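Local coordinates for protein putative hyaluronoglucosaminidase (Clostridium perfringens, PDB 6PWI) that probably acts as a secreted hexosaminidase of glycoside hydrolase family 84, this chain carrying the catalytic barrel of a longer, apparently cell-wall-attached protein, at residues 331-334 / 338-341; 366-371 / 390-395; 396-401 / 483-488; 409-414 / 436-441. All coordinates share one frame; numbering follows the deposited sequence. Where two conformers were deposited one is given.

How the interactions relate
All four contacts involve segments that follow strands of the (beta/alpha)8 barrel or pack against it, and their chemistry changes with depth. Interaction 4, between 409-414 and helix 433-444, is buried and apolar. Interaction 2 is also buried but pairs a nearly straight hydrogen bond from an asparagine amide with leucine packing and a water. Interactions 1 and 3 are only partly buried and have no hydrogen bond across them; several polar groups of interaction 3 bond within their own segments. Interaction 2 is the meeting place: V371 N lies 3.1 Å from M410 O of interaction 4, probably hydrogen-bonded, while L368 packs on H485 and L487 of interaction 3. Interaction 1 touches none of the others, though its nearest atoms come within about 4 Å of interaction 2.

Interaction 1: residues 331-334 / 338-341; sequences PKVY and SAGG
Y334, whose backbone N lies 3.9 Å from S338 OG, carries the flat group of this contact, yet its phenol ring leaves the other segment. The CB bond points away from 338-341, and the ring turns back beside its own segment, its edge toward P331 O, which lies in the ring plane 3.5 Å from Y334 CD2. The contact proper therefore falls to V333: between these segments the loop closes by side-chain packing, V333 against S338 and A339. V333 CG1 does most of the touching, with S338 OG at 3.5 Å and the methyl A339 CB at 3.6 Å. It gets there because CG1 stands anti to the backbone N (chi1 168°), while the second branch, CG2, passes S338 O at 4.1 Å. No hydrogen bond spans the two segments. Within the loop, S338 N bonds to T335 OG1.

The loop follows the fifth barrel strand, 328-330, at the end of the barrel where active sites of this fold lie, and the Y334 side chain is about 8 Å from that of D299, the predicted proton donor. Helix 346-351 closes the apolar side: L348 touches both V333 and A339, and Y347 packs on P331 and V333 while its hydroxyl bonds to K332 N. Backbone bonding of Y334 with T363 ties the loop to the end of strand 359-362.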
loop_
_atom_site.group_PDB
_atom_site.type_symbol
_atom_site.label_atom_id
_atom_site.label_comp_id
_atom_site.label_asym_id
_atom_site.label_seq_id
_atom_site.Cartn_x
_atom_site.Cartn_y
_atom_site.Cartn_z
ATOM N N PRO A 331 -19.913 -4.536 -5.338
ATOM C CA PRO A 331 -21.101 -5.254 -5.805
ATOM C C PRO A 331 -21.110 -6.690 -5.286
ATOM O O PRO A 331 -20.087 -7.177 -4.800
ATOM C CB PRO A 331 -20.931 -5.185 -7.330
ATOM C CG PRO A 331 -19.426 -5.205 -7.536
ATOM C CD PRO A 331 -18.845 -4.464 -6.348
ATOM N N LYS A 332 -22.275 -7.350 -5.373
ATOM C CA LYS A 332 -22.395 -8.741 -4.969
ATOM C C LYS A 332 -21.580 -9.618 -5.915
ATOM O O LYS A 332 -20.941 -10.575 -5.487
ATOM C CB LYS A 332 -23.852 -9.204 -4.963
ATOM C CG LYS A 332 -24.041 -10.641 -4.499
ATOM C CD LYS A 332 -25.409 -11.198 -4.799
ATOM C CE LYS A 332 -25.678 -12.487 -4.050
ATOM N NZ LYS A 332 -26.829 -13.218 -4.633
ATOM N N VAL A 333 -21.627 -9.274 -7.202
ATOM C CA VAL A 333 -20.847 -9.910 -8.247
ATOM C C VAL A 333 -19.627 -9.030 -8.501
ATOM O O VAL A 333 -19.752 -7.985 -9.141
ATOM C CB VAL A 333 -21.710 -10.053 -9.519
ATOM C CG1 VAL A 333 -20.898 -10.443 -10.745
ATOM C CG2 VAL A 333 -22.886 -10.998 -9.307
ATOM N N TYR A 334 -18.454 -9.453 -8.000
ATOM C CA TYR A 334 -17.273 -8.601 -8.041
ATOM C C TYR A 334 -16.111 -9.290 -8.758
ATOM O O TYR A 334 -14.967 -8.839 -8.668
ATOM C CB TYR A 334 -16.873 -8.140 -6.637
ATOM C CG TYR A 334 -16.620 -9.261 -5.666
ATOM C CD1 TYR A 334 -15.414 -9.952 -5.660
ATOM C CD2 TYR A 334 -17.603 -9.649 -4.768
ATOM C CE1 TYR A 334 -15.190 -10.998 -4.779
ATOM C CE2 TYR A 334 -17.392 -10.685 -3.873
ATOM C CZ TYR A 334 -16.187 -11.365 -3.887
ATOM O OH TYR A 334 -16.005 -12.387 -3.003
ATOM N N SER A 338 -17.824 -14.960 -11.175
ATOM C CA SER A 338 -19.124 -15.024 -10.532
ATOM C C SER A 338 -20.165 -14.278 -11.363
ATOM O O SER A 338 -21.358 -14.342 -11.079
ATOM C CB SER A 338 -19.060 -14.503 -9.135
ATOM O OG SER A 338 -19.167 -13.095 -9.144
ATOM N N ALA A 339 -19.695 -13.562 -12.385
ATOM C CA ALA A 339 -20.580 -12.911 -13.331
ATOM C C ALA A 339 -20.958 -13.903 -14.421
ATOM O O ALA A 339 -21.726 -13.564 -15.320
ATOM C CB ALA A 339 -19.901 -11.701 -13.913
ATOM N N GLY A 340 -20.396 -15.115 -14.333
ATOM C CA GLY A 340 -20.616 -16.169 -15.313
ATOM C C GLY A 340 -19.934 -15.879 -16.652
ATOM O O GLY A 340 -20.205 -16.557 -17.648
ATOM N N GLY A 341 -19.052 -14.870 -16.660
ATOM C CA GLY A 341 -18.427 -14.364 -17.873
ATOM C C GLY A 341 -19.437 -13.734 -18.833
ATOM O O GLY A 341 -19.189 -13.636 -20.032
#

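Interaction 2: residues 366-371 / 390-395; sequences VILGYV and WLNWPV. With EDO (1,2-ethanediol), chain H.
N392 meets I367 and L368 where the loops after the sixth and seventh strands of the (beta/alpha)8 barrel come together, and it is itself the centre of an inverse gamma turn just past strand 387-391. The principle illustrated is that one buried amide can hold two loops.

The polar link is direct: N392 ND2 donates to I367 O at 2.9 Å, nearly straight at 176°. The carbonyl oxygen lies in the plane of the N392 amide, but the donor stands above the I367 carbonyl plane, 42° out of it. The other end of the amide is held as well, OD1 accepting a bent bond from W390 NE1 at 3.0 Å and a further one from N424 ND2. With both ends gripped, the amide's rotation is fixed.

A water accepts from N392 N at 2.9 Å and probably donates to G369 O, also 2.9 Å from it.

Van der Waals contacts fill in beside these bonds. L368 CD2 packs on N392 CB at 3.6 Å, the two side chains crossing at about a right angle. The first torsion of L391 (chi1 -179°) sends its branch toward 366-371, with CD1 against G369 O at 3.8 Å.

A 1,2-ethanediol, probably from the crystallisation liquor, lies beside the amide and the indole. Its O2 takes a weak bond from N392 ND2, and its C2 sits over the centre of one W390 ring face, 3.3 Å from W390 CE2.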
loop_
_atom_site.group_PDB
_atom_site.type_symbol
_atom_site.label_atom_id
_atom_site.label_comp_id
_atom_site.label_asym_id
_atom_site.label_seq_id
_atom_site.Cartn_x
_atom_site.Cartn_y
_atom_site.Cartn_z
ATOM N N VAL A 366 -11.025 -13.311 -11.047
ATOM C CA VAL A 366 -11.230 -14.220 -9.926
ATOM C C VAL A 366 -11.030 -13.409 -8.648
ATOM O O VAL A 366 -10.737 -12.218 -8.731
ATOM C CB VAL A 366 -10.247 -15.411 -9.969
ATOM C CG1 VAL A 366 -10.495 -16.326 -11.157
ATOM C CG2 VAL A 366 -8.787 -14.954 -9.926
ATOM N N ILE A 367 -11.154 -14.064 -7.485
ATOM C CA ILE A 367 -11.017 -13.392 -6.203
ATOM C C ILE A 367 -9.614 -12.804 -6.070
ATOM O O ILE A 367 -9.472 -11.650 -5.674
ATOM C CB ILE A 367 -11.401 -14.312 -5.025
ATOM C CG1 ILE A 367 -12.877 -14.723 -5.114
ATOM C CG2 ILE A 367 -11.082 -13.651 -3.685
ATOM C CD1 ILE A 367 -13.331 -15.716 -4.059
ATOM N N LEU A 368 -8.579 -13.585 -6.396
ATOM C CA LEU A 368 -7.222 -13.054 -6.371
ATOM C C LEU A 368 -6.806 -12.652 -7.786
ATOM O O LEU A 368 -5.798 -13.127 -8.299
ATOM C CB LEU A 368 -6.246 -14.085 -5.784
ATOM C CG LEU A 368 -6.670 -14.794 -4.494
ATOM C CD1 LEU A 368 -5.616 -15.808 -4.080
ATOM C CD2 LEU A 368 -6.915 -13.810 -3.360
ATOM N N GLY A 369 -7.588 -11.769 -8.416
ATOM C CA GLY A 369 -7.338 -11.379 -9.794
ATOM C C GLY A 369 -6.064 -10.549 -9.948
ATOM O O GLY A 369 -5.678 -9.800 -9.050
ATOM N N TYR A 370 -5.414 -10.701 -11.104
ATOM C CA TYR A 370 -4.323 -9.820 -11.486
ATOM C C TYR A 370 -4.926 -8.564 -12.113
ATOM O O TYR A 370 -6.102 -8.562 -12.479
ATOM C CB TYR A 370 -3.396 -10.537 -12.475
ATOM C CG TYR A 370 -2.381 -11.496 -11.892
ATOM C CD1 TYR A 370 -1.028 -11.345 -12.168
ATOM C CD2 TYR A 370 -2.762 -12.576 -11.101
ATOM C CE1 TYR A 370 -0.082 -12.228 -11.669
ATOM C CE2 TYR A 370 -1.828 -13.467 -10.589
ATOM C CZ TYR A 370 -0.483 -13.288 -10.875
ATOM O OH TYR A 370 0.454 -14.151 -10.387
ATOM N N VAL A 371 -4.123 -7.503 -12.239
ATOM C CA VAL A 371 -4.557 -6.319 -12.964
ATOM C C VAL A 371 -4.338 -6.551 -14.454
ATOM O O VAL A 371 -3.195 -6.602 -14.899
ATOM C CB VAL A 371 -3.807 -5.051 -12.518
ATOM C CG1 VAL A 371 -4.268 -3.849 -13.331
ATOM C CG2 VAL A 371 -3.966 -4.789 -11.030
ATOM N N TRP A 390 -10.085 -3.565 -6.504
ATOM C CA TRP A 390 -9.761 -4.089 -5.186
ATOM C C TRP A 390 -8.741 -5.212 -5.375
ATOM O O TRP A 390 -9.077 -6.264 -5.926
ATOM C CB TRP A 390 -11.051 -4.580 -4.507
ATOM C CG TRP A 390 -10.926 -5.347 -3.218
ATOM C CD1 TRP A 390 -9.956 -6.245 -2.859
ATOM C CD2 TRP A 390 -11.861 -5.326 -2.118
ATOM N NE1 TRP A 390 -10.201 -6.751 -1.609
ATOM C CE2 TRP A 390 -11.365 -6.208 -1.129
ATOM C CE3 TRP A 390 -13.054 -4.634 -1.865
ATOM C CZ2 TRP A 390 -12.027 -6.420 0.082
ATOM C CZ3 TRP A 390 -13.712 -4.853 -0.671
ATOM C CH2 TRP A 390 -13.206 -5.735 0.288
ATOM N N LEU A 391 -7.491 -4.968 -4.951
ATOM C CA LEU A 391 -6.422 -5.933 -5.162
ATOM C C LEU A 391 -6.250 -6.812 -3.927
ATOM O O LEU A 391 -5.857 -6.338 -2.863
ATOM C CB LEU A 391 -5.121 -5.203 -5.505
ATOM C CG LEU A 391 -3.931 -6.119 -5.782
ATOM C CD1 LEU A 391 -4.176 -6.972 -7.013
ATOM C CD2 LEU A 391 -2.649 -5.322 -5.943
ATOM N N ASN A 392 -6.526 -8.108 -4.101
ATOM C CA ASN A 392 -6.390 -9.082 -3.034
ATOM C C ASN A 392 -4.940 -9.557 -2.937
ATOM O O ASN A 392 -4.654 -10.739 -3.120
ATOM C CB ASN A 392 -7.383 -10.234 -3.202
ATOM C CG ASN A 392 -8.707 -9.943 -2.530
ATOM O OD1 ASN A 392 -8.734 -9.371 -1.443
ATOM N ND2 ASN A 392 -9.806 -10.316 -3.170
ATOM N N TRP A 393 -4.039 -8.610 -2.662
ATOM C CA TRP A 393 -2.646 -8.856 -2.330
ATOM C C TRP A 393 -2.161 -7.639 -1.555
ATOM O O TRP A 393 -2.440 -6.514 -1.963
ATOM C CB TRP A 393 -1.799 -9.061 -3.594
ATOM C CG TRP A 393 -0.324 -9.105 -3.335
ATOM C CD1 TRP A 393 0.409 -10.183 -2.925
ATOM C CD2 TRP A 393 0.613 -8.019 -3.455
ATOM N NE1 TRP A 393 1.730 -9.848 -2.782
ATOM C CE2 TRP A 393 1.888 -8.526 -3.106
ATOM C CE3 TRP A 393 0.506 -6.677 -3.835
ATOM C CZ2 TRP A 393 3.040 -7.735 -3.125
ATOM C CZ3 TRP A 393 1.643 -5.898 -3.852
ATOM C CH2 TRP A 393 2.891 -6.418 -3.504
ATOM N N PRO A 394 -1.382 -7.799 -0.462
ATOM C CA PRO A 394 -0.833 -9.091 -0.063
ATOM C C PRO A 394 -1.558 -9.812 1.071
ATOM O O PRO A 394 -0.916 -10.477 1.883
ATOM C CB PRO A 394 0.534 -8.612 0.442
ATOM C CG PRO A 394 0.198 -7.351 1.207
ATOM C CD PRO A 394 -0.912 -6.705 0.401
ATOM N N VAL A 395 -2.890 -9.698 1.099
ATOM C CA VAL A 395 -3.716 -10.388 2.084
ATOM C C VAL A 395 -3.253 -11.839 2.221
ATOM O O VAL A 395 -3.117 -12.552 1.230
ATOM C CB VAL A 395 -5.224 -10.285 1.754
ATOM C CG1 VAL A 395 -5.534 -10.606 0.299
ATOM C CG2 VAL A 395 -6.078 -11.140 2.677
HETATM C C1 EDO H . -14.985 -8.531 -1.955
HETATM O O1 EDO H . -15.450 -8.588 -0.612
HETATM C C2 EDO H . -13.504 -8.500 -2.103
HETATM O O2 EDO H . -12.767 -9.635 -1.626
HETATM O O HOH W 1 -7.219 -9.056 -6.732
#

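Interaction 3: residues 396-401 / 483-488; sequences NDINNK and NWHGLS. With EDO (1,2-ethanediol), chain D.
I398 is the apolar knuckle that 396-401, in the loop after strand 387-391, presses against N483, H485 and L487 in the loop between helices 467-475 and 496-507. The contact exemplifies two loop segments, each with an asparagine bonded to its own backbone, that meet by van der Waals packing with no direct hydrogen bond between them.

The packing comes first. CG1 of I398 sits between the backbone N and carbonyl carbon (chi1 64°), and from there CD1 reaches N483 CG at 4.1 Å and L487 CD2 at 4.3 Å. The I398 and N483 side chains lie side by side, pointing the same way. The other branch, I398 CG2, meets the H485 ring at its edge, in plane, 3.8 Å from CD2. N483 CB also rests on I398 O.

Hydrogen bonds stay within each segment. N396 to N399 form a type I beta turn, followed by an Asx turn in which N399 OD1 accepts from K401 N and K401 NZ, the two donors reaching OD1 from opposite faces of the N399 amide plane. Across the contact, N483 builds an Asx motif: OD1 takes G486 N at 2.7 Å and L487 N at 3.0 Å, while ND2 returns a bond to L487 O at 2.9 Å.

D397 grips a 1,2-ethanediol, probably from the crystallisation liquor, one hydroxyl on each carboxylate oxygen; D397 OD2 also accepts from Y187 N.

A further tie is P480 O, which accepts from both N399 ND2 and N483 ND2. Beyond it, K401 O bonds to W549 NE1 of helix 540-572, and N400 and K401 touch S604 of strand 602-604.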
loop_
_atom_site.group_PDB
_atom_site.type_symbol
_atom_site.label_atom_id
_atom_site.label_comp_id
_atom_site.label_asym_id
_atom_site.label_seq_id
_atom_site.Cartn_x
_atom_site.Cartn_y
_atom_site.Cartn_z
ATOM N N ASN A 396 -3.047 -12.276 3.467
ATOM C CA ASN A 396 -2.487 -13.592 3.727
ATOM C C ASN A 396 -3.484 -14.474 4.483
ATOM O O ASN A 396 -3.087 -15.463 5.093
ATOM C CB ASN A 396 -1.122 -13.505 4.426
ATOM C CG ASN A 396 -1.177 -12.872 5.802
ATOM O OD1 ASN A 396 -2.201 -12.338 6.214
ATOM N ND2 ASN A 396 -0.074 -12.922 6.527
ATOM N N ASP A 397 -4.777 -14.131 4.434
ATOM C CA ASP A 397 -5.780 -14.991 5.041
ATOM C C ASP A 397 -5.881 -16.277 4.223
ATOM O O ASP A 397 -6.388 -17.298 4.695
ATOM C CB ASP A 397 -7.104 -14.254 5.266
ATOM C CG ASP A 397 -7.781 -13.800 3.988
ATOM O OD1 ASP A 397 -7.338 -14.248 2.897
ATOM O OD2 ASP A 397 -8.739 -12.988 4.085
ATOM N N ILE A 398 -5.357 -16.211 2.994
ATOM C CA ILE A 398 -5.301 -17.337 2.078
ATOM C C ILE A 398 -4.221 -18.321 2.534
ATOM O O ILE A 398 -4.220 -19.468 2.095
ATOM C CB ILE A 398 -5.072 -16.856 0.629
ATOM C CG1 ILE A 398 -3.713 -16.173 0.452
ATOM C CG2 ILE A 398 -6.217 -15.967 0.160
ATOM C CD1 ILE A 398 -3.308 -16.006 -0.989
ATOM N N ASN A 399 -3.306 -17.865 3.405
ATOM C CA ASN A 399 -2.223 -18.688 3.927
ATOM C C ASN A 399 -1.493 -17.943 5.041
ATOM O O ASN A 399 -0.533 -17.212 4.791
ATOM C CB ASN A 399 -1.222 -19.112 2.847
ATOM C CG ASN A 399 -0.268 -20.193 3.328
ATOM O OD1 ASN A 399 -0.194 -20.482 4.526
ATOM N ND2 ASN A 399 0.461 -20.804 2.403
ATOM N N ASN A 400 -1.925 -18.181 6.283
ATOM C CA ASN A 400 -1.482 -17.377 7.411
ATOM C C ASN A 400 -0.031 -17.676 7.775
ATOM O O ASN A 400 0.560 -16.950 8.574
ATOM C CB ASN A 400 -2.429 -17.497 8.602
ATOM C CG ASN A 400 -3.616 -16.574 8.444
ATOM O OD1 ASN A 400 -4.711 -17.037 8.132
ATOM N ND2 ASN A 400 -3.394 -15.270 8.598
ATOM N N LYS A 401 0.527 -18.733 7.174
ATOM C CA LYS A 401 1.900 -19.131 7.424
ATOM C C LYS A 401 2.850 -18.170 6.715
ATOM O O LYS A 401 4.051 -18.177 6.983
ATOM C CB LYS A 401 2.125 -20.578 6.973
ATOM C CG LYS A 401 1.388 -21.632 7.791
ATOM C CD LYS A 401 1.824 -23.047 7.478
ATOM C CE LYS A 401 0.804 -23.808 6.661
ATOM N NZ LYS A 401 0.754 -23.337 5.256
ATOM N N ASN A 483 -2.201 -22.580 -1.786
ATOM C CA ASN A 483 -3.434 -21.953 -1.343
ATOM C C ASN A 483 -4.554 -22.381 -2.288
ATOM O O ASN A 483 -4.282 -22.756 -3.428
ATOM C CB ASN A 483 -3.305 -20.430 -1.245
ATOM C CG ASN A 483 -2.911 -19.783 -2.557
ATOM O OD1 ASN A 483 -3.729 -19.646 -3.466
ATOM N ND2 ASN A 483 -1.654 -19.388 -2.667
ATOM N N TRP A 484 -5.802 -22.282 -1.814
ATOM C CA TRP A 484 -6.952 -22.846 -2.506
ATOM C C TRP A 484 -7.297 -22.066 -3.777
ATOM O O TRP A 484 -7.916 -22.621 -4.681
ATOM C CB TRP A 484 -8.143 -23.019 -1.550
ATOM C CG TRP A 484 -8.034 -24.244 -0.690
ATOM C CD1 TRP A 484 -8.304 -25.532 -1.057
ATOM C CD2 TRP A 484 -7.602 -24.305 0.683
ATOM N NE1 TRP A 484 -8.078 -26.386 -0.011
ATOM C CE2 TRP A 484 -7.644 -25.662 1.070
ATOM C CE3 TRP A 484 -7.189 -23.353 1.621
ATOM C CZ2 TRP A 484 -7.292 -26.081 2.352
ATOM C CZ3 TRP A 484 -6.836 -23.765 2.887
ATOM C CH2 TRP A 484 -6.890 -25.113 3.246
ATOM N N HIS A 485 -6.872 -20.799 -3.860
ATOM C CA HIS A 485 -7.106 -20.001 -5.055
ATOM C C HIS A 485 -6.062 -20.280 -6.134
ATOM O O HIS A 485 -6.349 -20.135 -7.313
ATOM C CB HIS A 485 -7.233 -18.510 -4.718
ATOM C CG HIS A 485 -8.335 -18.215 -3.757
ATOM N ND1 HIS A 485 -9.671 -18.425 -4.074
ATOM C CD2 HIS A 485 -8.308 -17.754 -2.486
ATOM C CE1 HIS A 485 -10.419 -18.100 -3.037
ATOM N NE2 HIS A 485 -9.603 -17.674 -2.049
ATOM N N GLY A 486 -4.847 -20.659 -5.733
ATOM C CA GLY A 486 -3.832 -21.061 -6.696
ATOM C C GLY A 486 -2.929 -19.903 -7.116
ATOM O O GLY A 486 -2.359 -19.919 -8.209
ATOM N N LEU A 487 -2.807 -18.905 -6.234
ATOM C CA LEU A 487 -1.922 -17.784 -6.479
ATOM C C LEU A 487 -0.496 -18.228 -6.178
ATOM O O LEU A 487 -0.243 -18.865 -5.157
ATOM C CB LEU A 487 -2.340 -16.610 -5.592
ATOM C CG LEU A 487 -1.528 -15.329 -5.778
ATOM C CD1 LEU A 487 -1.779 -14.703 -7.145
ATOM C CD2 LEU A 487 -1.825 -14.333 -4.666
ATOM N N SER A 488 0.421 -17.885 -7.089
ATOM C CA SER A 488 1.812 -18.290 -6.996
ATOM C C SER A 488 2.670 -17.100 -7.397
ATOM O O SER A 488 2.513 -16.592 -8.506
ATOM C CB SER A 488 2.077 -19.476 -7.903
ATOM O OG SER A 488 3.461 -19.806 -7.941
HETATM C C1 EDO D . -9.247 -12.354 0.493
HETATM O O1 EDO D . -9.620 -11.859 1.767
HETATM C C2 EDO D . -9.919 -13.623 0.138
HETATM O O2 EDO D . -9.530 -14.713 0.950
#

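Interaction 4: residues 409-414 / 436-441; sequences EMLDPT and LFAIAD
In the helix layer of the (beta/alpha)8 barrel, L411, in the loop leading to the last strand, packs against I439 of helix 433-444, which follows that strand. It is a plain example of a single leucine filling the seam between a connecting loop and a barrel helix.

L411 points its CB toward the helix. Its CG lies anti to the carbonyl carbon (chi1 -54°) and CD1 extends fully (chi2 180°), making CD1 the leading atom. CD1 touches I439 CD1 at 3.6 Å, and the sister methyl L411 CD2 meets the same I439 CD1 at 3.8 Å. The isoleucine tip is therefore held against both branches of the leucine fork, with the two side chains crossing at about a right angle. On the neighbouring residue, L411 CD1 comes within 4.2 Å of A438 O and 4.3 Å of A438 CB.

Both main partners also rest on the barrel wall, L411 and I439 each touching L391 of strand 387-391 and I421 of strand 418-423. Just beyond the leucine the chain turns: D412 OD1 accepts from T414 N at 3.0 Å, an Asx turn, and from T414 OG1 at 2.8 Å, both arriving on the same face of the carboxylate. D412 O is bonded to Y442 OH, one helical turn from A438.

Across the two segments there is no hydrogen bond or charge pair. The contact is made chiefly of buried methyl groups, so shape and exclusion of water hold it, while directional bonds nearby include the Asx turn, the Y442 hydroxyl and the M410-V371 backbone bond.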
loop_
_atom_site.group_PDB
_atom_site.type_symbol
_atom_site.label_atom_id
_atom_site.label_comp_id
_atom_site.label_asym_id
_atom_site.label_seq_id
_atom_site.Cartn_x
_atom_site.Cartn_y
_atom_site.Cartn_z
ATOM N N GLU A 409 4.131 -7.934 -8.600
ATOM C CA GLU A 409 4.045 -8.793 -9.768
ATOM C C GLU A 409 2.680 -8.679 -10.445
ATOM O O GLU A 409 2.579 -8.920 -11.646
ATOM C CB GLU A 409 4.224 -10.252 -9.351
ATOM C CG GLU A 409 5.658 -10.728 -9.387
ATOM C CD GLU A 409 5.794 -12.229 -9.194
ATOM O OE1 GLU A 409 6.220 -12.645 -8.090
ATOM O OE2 GLU A 409 5.460 -12.984 -10.143
ATOM N N MET A 410 1.633 -8.338 -9.679
ATOM C CA MET A 410 0.268 -8.372 -10.192
ATOM C C MET A 410 -0.128 -7.035 -10.820
ATOM O O MET A 410 -1.282 -6.858 -11.200
ATOM C CB MET A 410 -0.724 -8.726 -9.081
ATOM C CG MET A 410 -0.500 -10.120 -8.539
ATOM S SD MET A 410 -1.294 -10.415 -6.950
ATOM C CE MET A 410 -2.916 -10.959 -7.490
ATOM N N LEU A 411 0.832 -6.108 -10.942
ATOM C CA LEU A 411 0.541 -4.750 -11.376
ATOM C C LEU A 411 1.102 -4.526 -12.779
ATOM O O LEU A 411 2.300 -4.319 -12.938
ATOM C CB LEU A 411 1.157 -3.768 -10.370
ATOM C CG LEU A 411 0.760 -3.974 -8.908
ATOM C CD1 LEU A 411 1.439 -2.953 -8.011
ATOM C CD2 LEU A 411 -0.752 -3.926 -8.729
ATOM N N ASP A 412 0.223 -4.528 -13.787
ATOM C CA ASP A 412 0.637 -4.350 -15.173
ATOM C C ASP A 412 0.715 -2.865 -15.547
ATOM O O ASP A 412 -0.299 -2.166 -15.601
ATOM C CB ASP A 412 -0.240 -5.177 -16.112
ATOM C CG ASP A 412 0.168 -5.109 -17.572
ATOM O OD1 ASP A 412 1.071 -4.294 -17.922
ATOM O OD2 ASP A 412 -0.439 -5.863 -18.354
ATOM N N PRO A 413 1.927 -2.345 -15.844
ATOM C CA PRO A 413 2.109 -0.929 -16.164
ATOM C C PRO A 413 1.478 -0.431 -17.464
ATOM O O PRO A 413 1.483 0.771 -17.714
ATOM C CB PRO A 413 3.632 -0.725 -16.205
ATOM C CG PRO A 413 4.219 -2.106 -16.367
ATOM C CD PRO A 413 3.196 -3.087 -15.831
ATOM N N THR A 414 0.899 -1.336 -18.261
ATOM C CA THR A 414 0.364 -0.958 -19.562
ATOM C C THR A 414 -1.162 -0.865 -19.540
ATOM O O THR A 414 -1.769 -0.580 -20.574
ATOM C CB THR A 414 0.753 -1.967 -20.654
ATOM O OG1 THR A 414 0.134 -3.215 -20.326
ATOM C CG2 THR A 414 2.251 -2.111 -20.833
ATOM N N LEU A 436 1.971 -1.353 0.272
ATOM C CA LEU A 436 1.429 -0.003 0.242
ATOM C C LEU A 436 2.293 0.858 -0.674
ATOM O O LEU A 436 1.767 1.578 -1.519
ATOM C CB LEU A 436 1.342 0.582 1.656
ATOM C CG LEU A 436 -0.057 0.604 2.275
ATOM C CD1 LEU A 436 -0.547 -0.804 2.586
ATOM C CD2 LEU A 436 -0.067 1.453 3.537
ATOM N N PHE A 437 3.619 0.740 -0.522
ATOM C CA PHE A 437 4.555 1.459 -1.370
ATOM C C PHE A 437 4.299 1.125 -2.839
ATOM O O PHE A 437 4.262 2.030 -3.670
ATOM C CB PHE A 437 5.996 1.135 -0.979
ATOM C CG PHE A 437 7.023 2.082 -1.544
ATOM C CD1 PHE A 437 7.448 3.184 -0.814
ATOM C CD2 PHE A 437 7.572 1.872 -2.802
ATOM C CE1 PHE A 437 8.410 4.046 -1.329
ATOM C CE2 PHE A 437 8.528 2.738 -3.317
ATOM C CZ PHE A 437 8.954 3.818 -2.577
ATOM N N ALA A 438 4.103 -0.169 -3.141
ATOM C CA ALA A 438 3.930 -0.620 -4.513
ATOM C C ALA A 438 2.676 -0.002 -5.123
ATOM O O ALA A 438 2.751 0.629 -6.180
ATOM C CB ALA A 438 3.900 -2.123 -4.580
ATOM N N ILE A 439 1.541 -0.161 -4.433
ATOM C CA ILE A 439 0.250 0.332 -4.898
ATOM C C ILE A 439 0.267 1.857 -5.032
ATOM O O ILE A 439 -0.330 2.401 -5.955
ATOM C CB ILE A 439 -0.886 -0.168 -3.980
ATOM C CG1 ILE A 439 -0.962 -1.697 -3.960
ATOM C CG2 ILE A 439 -2.222 0.462 -4.336
ATOM C CD1 ILE A 439 -0.859 -2.343 -5.311
ATOM N N ALA A 440 0.963 2.540 -4.116
ATOM C CA ALA A 440 1.065 3.987 -4.150
ATOM C C ALA A 440 1.771 4.426 -5.430
ATOM O O ALA A 440 1.272 5.296 -6.140
ATOM C CB ALA A 440 1.784 4.487 -2.925
ATOM N N ASP A 441 2.929 3.814 -5.706
ATOM C CA ASP A 441 3.749 4.144 -6.856
ATOM C C ASP A 441 2.977 3.821 -8.134
ATOM O O ASP A 441 2.816 4.673 -9.005
ATOM C CB ASP A 441 5.080 3.398 -6.766
ATOM C CG ASP A 441 6.122 3.786 -7.804
ATOM O OD1 ASP A 441 5.961 4.842 -8.466
ATOM O OD2 ASP A 441 7.105 3.033 -7.932
#